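Uncharacterized protein (PDB 2QS7) is of unknown function but belongs to the DsrE/DsrF-like family and is probably an oxidoreductase. Local coordinates at residues 17-20 against 21-25; 63-66 against 67-70; 93-97 against 98-102; 125-128 against 129-133. All blocks are in the same frame, centred on the assembly; numbering follows the deposited sequence.

Interaction 1: residues 17-20 against 21-25; sequences GTID and KLMPV
Thr18 O takes two backbone N-H groups at the first turn of helix 19-34. This helix is the crossover of the beta-alpha-beta unit that joins strands 9-14 and 38-43. Leu22 N reaches Thr18 O at 3.0 Å and lies nearly along the C=O axis. Lys21 N reaches the same Thr18 O at 3.1 Å, from above the carbonyl plane. Met23 N then bonds to Ile19 O at 3.0 Å. Thr18 holds the N-cap position, yet its side chain makes no capping bond. Its OG1 gives only a weak bond to Asp20 OD1 (3.2 Å). Asp20 CG sits between its own backbone N and carbonyl carbon (chi1 54°), which turns the carboxylate back toward Thr18. Asp20 OD1 also accepts Asp65 N of the same chain, and Asp20 OD2 accepts Trp46 NE1 of a neighbouring subunit. The carboxylate therefore ties the helix start both to a loop and to the trimer partner. Lys21 runs alongside Thr18, with its aliphatic CG near the hydroxyl. Leu22 lays CD1 on Gly17 O at 3.6 Å. Pro24 has no N-H to give, and the helix kinks there. Selenomethionine Met23 rests its CG against Ile19 CG1 at 4.4 Å.

Interaction 2: residues 63-66 against 67-70; sequences QIDK and NYEQ
An Asx-type turn shapes the loop between helices 53-57 and 72-81, where Asp65 folds its carboxylate over the backbone of Asn67. Asp65 OD1 accepts Asn67 N at 2.8 Å. The bond is nearly straight at hydrogen (167°), although the donor stands above the carboxylate plane. Asp65 CG is anti to the backbone N (chi1 -175°), which carries OD1 forward over the turn. Asp65 O takes Tyr68 N at 2.9 Å. Asn67 ND2 lies 3.0 Å from Asp65 OD1, which also accepts Asn67 ND2 of a neighbouring subunit. The Asn67 amide has its main partner in another neighbouring subunit, where its OD1 accepts Lys66 N.

The Tyr68 ring meets Asp65 at its edge. Tyr68 CD2 lies 3.7 Å from Asp65 CB, near the ring plane, and the carboxylate stands steeply to the ring. Asn67 CB covers one ring face toward its rim. Tyr68 OH bonds to Gly17 N of a neighbouring subunit, and its ring stacks with Trp46 there. Lys66 and Glu69 run side by side, pointing the same way. Glu69 CG packs on Lys66 O at 3.5 Å, while Lys66 NZ and Glu69 OE2 stay 5.6 Å apart. The bond from Asn67 N to Asp65 OD1 makes the Asx turn, and that from Tyr68 N to Asp65 O closes a tight turn over Lys66 and Asn67, in a loop that meets neighbouring subunits.

Interaction 3: residues 93-97 against 98-102; sequences QAKEI and GEVKV
Ala94 O receives Gly98 N at 2.7 Å, closing the last turn of helix 87-97 before the chain swings into strand 99-105. The bond is nearly straight (166° at hydrogen). Gly98 is the first residue to leave helical backbone angles. The short helix and strand segments then run at 135° to each other, with axes 6.3 Å apart at closest approach. This is the alpha-to-beta return of an alpha/beta fold with a parallel sheet.

The tight part lies on the inner side of the bend. Val100 points back at the helix and fits against Ala94 and Lys95. Its CG2 touches Ala94 CB at 3.8 Å. Val100 CB meets Lys95 CG at 3.7 Å, where the two side chains cross at about a right angle. Farther along, Val102 CG2 lies 4.3 Å from Lys95 CD, a looser touch. Ala94 and Val100 also pack on Thr29 and Ala33 of helix 19-34, so this side is buried.

The other side is open to solvent. Glu96 points away from the strand and is exposed. Ile97 is exposed too, and the end of its side chain leads away from the turn.

Lys95 joins the two characters. A bend at chi3 (76°) lets CE pass Val100 O at 3.7 Å and turns NZ toward residues 122-124. NZ bonds to Phe122 O and makes a salt bridge with Asp124 OD1, while Asp124 OD2 accepts Val102 N. The chemistry implies that the lysine methylenes serve the apolar packing, while Asp124 links Lys95 to the strand and probably steadies its charge.

Interaction 4: residues 125-128 against 129-133; sequences DVVG and VATFL
Val129 follows the N-cap residue Gly128, whose O is gripped by the first turn of helix 129-136. Gly128 has no side chain to cap the helix. Val129 points its side chain away from strand 125-127. Val129, Ala130 and Leu133 pack on Leu28, Ser35 and Tyr37, respectively, of a neighbouring subunit.

Ala130 turns its methyl aside from the strand.

Thr131 carries the main contact with the strand. Its CB meets Val127 CB at 3.9 Å, and the two branched side chains meet at a slant. Thr131 CG2 is anti to the backbone N, which brings this methyl to 4.0 Å from Val127 CB. The hydroxyl takes the other branch, beside its own backbone N. A water lies 2.5 Å from Thr131 OG1 and accepts Gly128 N at 3.3 Å, so it bridges the cap residue and the first turn. Thr131 N makes a weak bond to Gly128 O at 3.1 Å, bent to 122° at hydrogen.

Phe132 N gives the straighter bond to the same Gly128 O, at 3.3 Å and in the carbonyl plane.

Leu133 N continues the helix with a bond to Val129 O at 3.0 Å. The short turn from strand 125-127 into helix 129-136, here with Gly128 at the N-cap, is the beta-to-alpha connection typical of parallel alpha/beta folds.

Interaction 1 is the buried contact of the set, and interaction 3 is partly buried. Interactions 2 and 4 lie at the surface of the chain. Interactions 1, 2 and 4 touch neighbouring subunits; interaction 3 does not. Interactions 1 and 2 touch directly: Ile19 N lies 2.8 Å from Gln63 O, and Ile19 CG2 packs on Ile64 CD1. Both rely on an aspartate, Asp20 in the helix start and Asp65 in the loop. Interactions 3 and 4 serve the same sheet, since strands 99-105 and 125-127 are neighbours in it. One leads from helix to strand, the other from strand to helix. Their side-chain packing is mainly aliphatic, whereas carboxylates and amides dominate in interaction 2. Its centre lies about 30 Å from that of interaction 4.

Interaction 1: residues 17-20 against 21-25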
loop_
_atom_site.group_PDB
_atom_site.type_symbol
_atom_site.label_atom_id
_atom_site.label_comp_id
_atom_site.label_asym_id
_atom_site.label_seq_id
_atom_site.Cartn_x
_atom_site.Cartn_y
_atom_site.Cartn_z
ATOM N N GLY A 17 5.810 6.294 7.405
ATOM C CA GLY A 17 6.953 6.990 7.955
ATOM C C GLY A 17 7.982 6.096 8.641
ATOM O O GLY A 17 8.888 6.612 9.238
ATOM N N THR A 18 7.853 4.780 8.536
ATOM C CA THR A 18 8.815 3.867 9.136
ATOM C C THR A 18 9.964 3.679 8.149
ATOM O O THR A 18 9.798 3.803 6.952
ATOM C CB THR A 18 8.172 2.527 9.549
ATOM O OG1 THR A 18 7.507 1.936 8.421
ATOM C CG2 THR A 18 7.163 2.760 10.636
ATOM N N ILE A 19 11.140 3.366 8.670
ATOM C CA ILE A 19 12.329 3.253 7.844
ATOM C C ILE A 19 12.214 2.156 6.796
ATOM O O ILE A 19 12.697 2.339 5.689
ATOM C CB ILE A 19 13.630 3.075 8.707
ATOM C CG1 ILE A 19 14.895 3.273 7.870
ATOM C CG2 ILE A 19 13.676 1.715 9.396
ATOM C CD1 ILE A 19 15.044 4.659 7.340
ATOM N N ASP A 20 11.560 1.049 7.133
ATOM C CA ASP A 20 11.428 -0.059 6.191
ATOM C C ASP A 20 10.550 0.290 5.015
ATOM O O ASP A 20 10.655 -0.343 3.980
ATOM C CB ASP A 20 10.953 -1.344 6.878
ATOM C CG ASP A 20 9.685 -1.147 7.661
ATOM O OD1 ASP A 20 9.726 -0.339 8.623
ATOM O OD2 ASP A 20 8.672 -1.816 7.337
ATOM N N LYS A 21 9.699 1.305 5.144
ATOM C CA LYS A 21 8.897 1.749 4.006
ATOM C C LYS A 21 9.544 2.929 3.279
ATOM O O LYS A 21 9.405 3.084 2.073
ATOM C CB LYS A 21 7.466 2.042 4.412
ATOM C CG LYS A 21 6.729 0.769 4.842
ATOM C CD LYS A 21 5.258 0.789 4.442
ATOM C CE LYS A 21 4.503 -0.438 4.954
ATOM N NZ LYS A 21 3.014 -0.391 4.692
ATOM N N LEU A 22 10.300 3.736 3.997
ATOM C CA LEU A 22 10.971 4.859 3.372
ATOM C C LEU A 22 12.111 4.364 2.486
ATOM O O LEU A 22 12.383 4.983 1.466
ATOM C CB LEU A 22 11.461 5.860 4.425
ATOM C CG LEU A 22 10.377 6.652 5.172
ATOM C CD1 LEU A 22 10.939 7.336 6.427
ATOM C CD2 LEU A 22 9.701 7.652 4.226
HETATM N N MSE A 23 12.785 3.266 2.855
HETATM C CA MSE A 23 13.864 2.724 2.003
HETATM C C MSE A 23 13.403 2.371 0.586
HETATM O O MSE A 23 14.040 2.787 -0.365
HETATM C CB MSE A 23 14.550 1.529 2.660
HETATM C CG MSE A 23 15.587 1.876 3.746
HETATM SE SE MSE A 23 17.041 3.040 3.108
HETATM C CE MSE A 23 17.356 2.336 1.279
ATOM N N PRO A 24 12.337 1.566 0.445
ATOM C CA PRO A 24 11.737 1.296 -0.861
ATOM C C PRO A 24 11.445 2.581 -1.639
ATOM O O PRO A 24 11.606 2.618 -2.864
ATOM C CB PRO A 24 10.419 0.613 -0.502
ATOM C CG PRO A 24 10.578 0.068 0.784
ATOM C CD PRO A 24 11.681 0.789 1.502
ATOM N N VAL A 25 10.925 3.611 -0.969
ATOM C CA VAL A 25 10.661 4.909 -1.643
ATOM C C VAL A 25 11.959 5.422 -2.256
ATOM O O VAL A 25 11.994 5.772 -3.411
ATOM C CB VAL A 25 10.080 5.968 -0.684
ATOM C CG1 VAL A 25 10.128 7.386 -1.333
ATOM C CG2 VAL A 25 8.645 5.563 -0.278
#

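Interaction 2: residues 63-66 against 67-70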
loop_
_atom_site.group_PDB
_atom_site.type_symbol
_atom_site.label_atom_id
_atom_site.label_comp_id
_atom_site.label_asym_id
_atom_site.label_seq_id
_atom_site.Cartn_x
_atom_site.Cartn_y
_atom_site.Cartn_z
ATOM N N GLN A 63 12.620 4.322 13.021
ATOM C CA GLN A 63 11.619 3.393 13.537
ATOM C C GLN A 63 11.255 2.343 12.491
ATOM O O GLN A 63 10.860 2.687 11.408
ATOM C CB GLN A 63 10.366 4.146 14.054
ATOM C CG GLN A 63 9.850 5.283 13.109
ATOM C CD GLN A 63 8.351 5.662 13.285
ATOM O OE1 GLN A 63 7.691 5.283 14.258
ATOM N NE2 GLN A 63 7.818 6.405 12.311
ATOM N N ILE A 64 11.432 1.070 12.829
ATOM C CA ILE A 64 11.011 -0.041 11.979
ATOM C C ILE A 64 9.539 -0.332 12.293
ATOM O O ILE A 64 9.055 -0.068 13.397
ATOM C CB ILE A 64 11.767 -1.372 12.311
ATOM C CG1 ILE A 64 13.272 -1.268 12.102
ATOM C CG2 ILE A 64 11.298 -2.513 11.396
ATOM C CD1 ILE A 64 13.656 -1.353 10.641
ATOM N N ASP A 65 8.828 -0.883 11.323
ATOM C CA ASP A 65 7.454 -1.314 11.536
ATOM C C ASP A 65 7.453 -2.323 12.703
ATOM O O ASP A 65 8.200 -3.293 12.680
ATOM C CB ASP A 65 6.912 -1.948 10.245
ATOM C CG ASP A 65 5.433 -2.318 10.319
ATOM O OD1 ASP A 65 4.941 -2.675 11.408
ATOM O OD2 ASP A 65 4.747 -2.283 9.267
ATOM N N LYS A 66 6.614 -2.083 13.707
ATOM C CA LYS A 66 6.512 -2.989 14.843
ATOM C C LYS A 66 6.235 -4.445 14.424
ATOM O O LYS A 66 6.579 -5.363 15.137
ATOM C CB LYS A 66 5.440 -2.497 15.822
ATOM C CG LYS A 66 5.770 -1.167 16.519
ATOM C CD LYS A 66 4.683 -0.797 17.522
ATOM C CE LYS A 66 5.104 0.309 18.467
ATOM N NZ LYS A 66 4.148 0.388 19.621
ATOM N N ASN A 67 5.613 -4.648 13.263
ATOM C CA ASN A 67 5.339 -6.004 12.773
ATOM C C ASN A 67 6.598 -6.816 12.448
ATOM O O ASN A 67 6.553 -8.064 12.415
ATOM C CB ASN A 67 4.502 -5.945 11.509
ATOM C CG ASN A 67 3.117 -5.458 11.753
ATOM O OD1 ASN A 67 2.451 -5.931 12.641
ATOM N ND2 ASN A 67 2.647 -4.550 10.919
ATOM N N TYR A 68 7.706 -6.109 12.198
ATOM C CA TYR A 68 8.977 -6.744 11.841
ATOM C C TYR A 68 10.143 -6.274 12.735
ATOM O O TYR A 68 11.276 -6.217 12.264
ATOM C CB TYR A 68 9.324 -6.454 10.352
ATOM C CG TYR A 68 8.147 -6.540 9.373
ATOM C CD1 TYR A 68 7.726 -7.757 8.847
ATOM C CD2 TYR A 68 7.458 -5.413 8.998
ATOM C CE1 TYR A 68 6.635 -7.843 7.970
ATOM C CE2 TYR A 68 6.362 -5.483 8.111
ATOM C CZ TYR A 68 5.959 -6.709 7.602
ATOM O OH TYR A 68 4.885 -6.799 6.736
ATOM N N GLU A 69 9.875 -5.933 13.998
ATOM C CA GLU A 69 10.933 -5.504 14.935
ATOM C C GLU A 69 12.121 -6.479 15.029
ATOM O O GLU A 69 13.283 -6.063 14.930
ATOM C CB GLU A 69 10.394 -5.359 16.364
ATOM C CG GLU A 69 9.471 -4.193 16.653
ATOM C CD GLU A 69 8.971 -4.212 18.097
ATOM O OE1 GLU A 69 9.484 -5.024 18.900
ATOM O OE2 GLU A 69 8.066 -3.429 18.445
ATOM N N GLN A 70 11.816 -7.762 15.253
ATOM C CA GLN A 70 12.834 -8.808 15.407
ATOM C C GLN A 70 13.847 -8.813 14.264
ATOM O O GLN A 70 15.011 -9.135 14.465
ATOM C CB GLN A 70 12.174 -10.188 15.518
#

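Interaction 3: residues 93-97 against 98-102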
loop_
_atom_site.group_PDB
_atom_site.type_symbol
_atom_site.label_atom_id
_atom_site.label_comp_id
_atom_site.label_asym_id
_atom_site.label_seq_id
_atom_site.Cartn_x
_atom_site.Cartn_y
_atom_site.Cartn_z
ATOM N N GLN A 93 19.735 12.579 -4.594
ATOM C CA GLN A 93 20.639 12.214 -5.695
ATOM C C GLN A 93 19.820 11.982 -6.955
ATOM O O GLN A 93 20.247 12.339 -8.045
ATOM C CB GLN A 93 21.458 10.959 -5.376
ATOM N N ALA A 94 18.640 11.388 -6.804
ATOM C CA ALA A 94 17.768 11.137 -7.957
ATOM C C ALA A 94 17.361 12.459 -8.600
ATOM O O ALA A 94 17.334 12.553 -9.823
ATOM C CB ALA A 94 16.556 10.333 -7.570
ATOM N N LYS A 95 17.069 13.483 -7.779
ATOM C CA LYS A 95 16.704 14.805 -8.310
ATOM C C LYS A 95 17.822 15.389 -9.140
ATOM O O LYS A 95 17.552 16.054 -10.114
ATOM C CB LYS A 95 16.360 15.820 -7.218
ATOM C CG LYS A 95 15.101 15.549 -6.487
ATOM C CD LYS A 95 14.756 16.645 -5.477
ATOM C CE LYS A 95 14.201 17.896 -6.126
ATOM N NZ LYS A 95 13.742 18.871 -5.065
ATOM N N GLU A 96 19.068 15.165 -8.730
ATOM C CA GLU A 96 20.229 15.682 -9.466
ATOM C C GLU A 96 20.417 14.919 -10.778
ATOM O O GLU A 96 20.769 15.500 -11.784
ATOM C CB GLU A 96 21.501 15.590 -8.608
ATOM C CG GLU A 96 21.450 16.405 -7.281
ATOM C CD GLU A 96 22.603 16.081 -6.288
ATOM O OE1 GLU A 96 23.458 15.212 -6.605
ATOM O OE2 GLU A 96 22.642 16.689 -5.176
ATOM N N ILE A 97 20.153 13.621 -10.762
ATOM C CA ILE A 97 20.331 12.749 -11.928
ATOM C C ILE A 97 19.191 12.813 -12.951
ATOM O O ILE A 97 19.444 12.831 -14.150
ATOM C CB ILE A 97 20.559 11.266 -11.423
ATOM C CG1 ILE A 97 22.056 11.002 -11.292
ATOM C CG2 ILE A 97 19.922 10.205 -12.334
ATOM C CD1 ILE A 97 22.793 11.986 -10.372
ATOM N N GLY A 98 17.947 12.831 -12.474
ATOM C CA GLY A 98 16.797 12.806 -13.348
ATOM C C GLY A 98 15.760 13.839 -13.028
ATOM O O GLY A 98 16.073 14.891 -12.469
ATOM N N GLU A 99 14.519 13.519 -13.387
ATOM C CA GLU A 99 13.372 14.420 -13.220
ATOM C C GLU A 99 12.528 13.896 -12.054
ATOM O O GLU A 99 11.709 13.015 -12.209
ATOM C CB GLU A 99 12.596 14.476 -14.554
ATOM C CG GLU A 99 11.563 15.619 -14.663
ATOM N N VAL A 100 12.792 14.429 -10.874
ATOM C CA VAL A 100 12.122 14.011 -9.678
ATOM C C VAL A 100 11.535 15.251 -9.021
ATOM O O VAL A 100 12.239 16.260 -8.854
ATOM C CB VAL A 100 13.110 13.305 -8.689
ATOM C CG1 VAL A 100 12.393 12.948 -7.359
ATOM C CG2 VAL A 100 13.716 12.099 -9.339
ATOM N N LYS A 101 10.245 15.179 -8.673
ATOM C CA LYS A 101 9.562 16.268 -7.989
ATOM C C LYS A 101 9.014 15.759 -6.667
ATOM O O LYS A 101 8.441 14.666 -6.601
ATOM C CB LYS A 101 8.429 16.817 -8.834
ATOM C CG LYS A 101 8.887 17.506 -10.116
ATOM C CD LYS A 101 9.519 18.822 -9.805
ATOM C CE LYS A 101 10.016 19.532 -11.060
ATOM N NZ LYS A 101 11.368 19.032 -11.524
ATOM N N VAL A 102 9.231 16.556 -5.628
ATOM C CA VAL A 102 8.820 16.234 -4.280
ATOM C C VAL A 102 7.774 17.213 -3.855
ATOM O O VAL A 102 8.014 18.425 -3.844
ATOM C CB VAL A 102 10.029 16.293 -3.340
ATOM C CG1 VAL A 102 9.648 16.040 -1.883
ATOM C CG2 VAL A 102 11.070 15.278 -3.815
#

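Interaction 4: residues 125-128 against 129-133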
loop_
_atom_site.group_PDB
_atom_site.type_symbol
_atom_site.label_atom_id
_atom_site.label_comp_id
_atom_site.label_asym_id
_atom_site.label_seq_id
_atom_site.Cartn_x
_atom_site.Cartn_y
_atom_site.Cartn_z
ATOM N N ASP A 125 7.051 21.738 -3.787
ATOM C CA ASP A 125 5.818 22.478 -3.633
ATOM C C ASP A 125 4.885 21.796 -2.655
ATOM O O ASP A 125 5.056 20.634 -2.341
ATOM C CB ASP A 125 5.110 22.608 -4.992
ATOM C CG ASP A 125 4.189 23.827 -5.065
ATOM O OD1 ASP A 125 3.977 24.524 -4.023
ATOM O OD2 ASP A 125 3.682 24.101 -6.176
ATOM N N VAL A 126 3.906 22.565 -2.174
ATOM C CA VAL A 126 2.876 22.102 -1.254
ATOM C C VAL A 126 1.617 22.099 -2.082
ATOM O O VAL A 126 1.265 23.132 -2.660
ATOM C CB VAL A 126 2.679 23.037 -0.030
ATOM C CG1 VAL A 126 1.382 22.709 0.713
ATOM C CG2 VAL A 126 3.864 22.930 0.915
ATOM N N VAL A 127 0.959 20.950 -2.165
ATOM C CA VAL A 127 -0.191 20.802 -3.019
ATOM C C VAL A 127 -1.232 19.906 -2.377
ATOM O O VAL A 127 -0.993 19.245 -1.365
ATOM C CB VAL A 127 0.236 20.165 -4.361
ATOM C CG1 VAL A 127 1.407 20.918 -4.966
ATOM C CG2 VAL A 127 0.613 18.712 -4.206
ATOM N N GLY A 128 -2.397 19.916 -2.982
ATOM C CA GLY A 128 -3.491 19.063 -2.569
ATOM C C GLY A 128 -3.600 17.836 -3.463
ATOM O O GLY A 128 -2.875 17.660 -4.448
ATOM N N VAL A 129 -4.578 17.011 -3.104
ATOM C CA VAL A 129 -4.883 15.727 -3.742
ATOM C C VAL A 129 -5.126 15.752 -5.194
ATOM O O VAL A 129 -4.572 14.953 -5.924
ATOM C CB VAL A 129 -6.159 15.057 -3.080
ATOM C CG1 VAL A 129 -7.191 14.499 -4.138
ATOM C CG2 VAL A 129 -5.707 14.029 -2.037
ATOM N N ALA A 130 -5.992 16.626 -5.646
ATOM C CA ALA A 130 -6.259 16.670 -7.066
ATOM C C ALA A 130 -5.012 16.949 -7.883
ATOM O O ALA A 130 -4.878 16.515 -9.040
ATOM C CB ALA A 130 -7.293 17.757 -7.415
ATOM N N THR A 131 -4.142 17.767 -7.313
ATOM C CA THR A 131 -2.921 18.109 -8.005
ATOM C C THR A 131 -2.131 16.838 -8.221
ATOM O O THR A 131 -1.641 16.564 -9.313
ATOM C CB THR A 131 -2.151 19.207 -7.235
ATOM O OG1 THR A 131 -3.068 20.276 -6.860
ATOM C CG2 THR A 131 -1.064 19.745 -8.106
ATOM N N PHE A 132 -2.060 16.011 -7.186
ATOM C CA PHE A 132 -1.285 14.805 -7.340
ATOM C C PHE A 132 -1.965 13.782 -8.266
ATOM O O PHE A 132 -1.282 13.181 -9.052
ATOM C CB PHE A 132 -0.771 14.262 -5.987
ATOM C CG PHE A 132 0.540 13.534 -6.103
ATOM C CD1 PHE A 132 1.735 14.247 -6.192
ATOM C CD2 PHE A 132 0.585 12.153 -6.166
ATOM C CE1 PHE A 132 2.937 13.590 -6.331
ATOM C CE2 PHE A 132 1.791 11.493 -6.296
ATOM C CZ PHE A 132 2.966 12.217 -6.386
ATOM N N LEU A 133 -3.264 13.660 -8.247
ATOM C CA LEU A 133 -3.926 12.835 -9.193
ATOM C C LEU A 133 -3.638 13.242 -10.602
ATOM O O LEU A 133 -3.547 12.395 -11.508
ATOM C CB LEU A 133 -5.458 12.956 -9.046
ATOM C CG LEU A 133 -6.350 12.029 -8.186
ATOM C CD1 LEU A 133 -5.773 11.759 -6.857
ATOM C CD2 LEU A 133 -7.735 12.687 -8.055
HETATM O O HOH W 1 -2.746 22.203 -5.325
#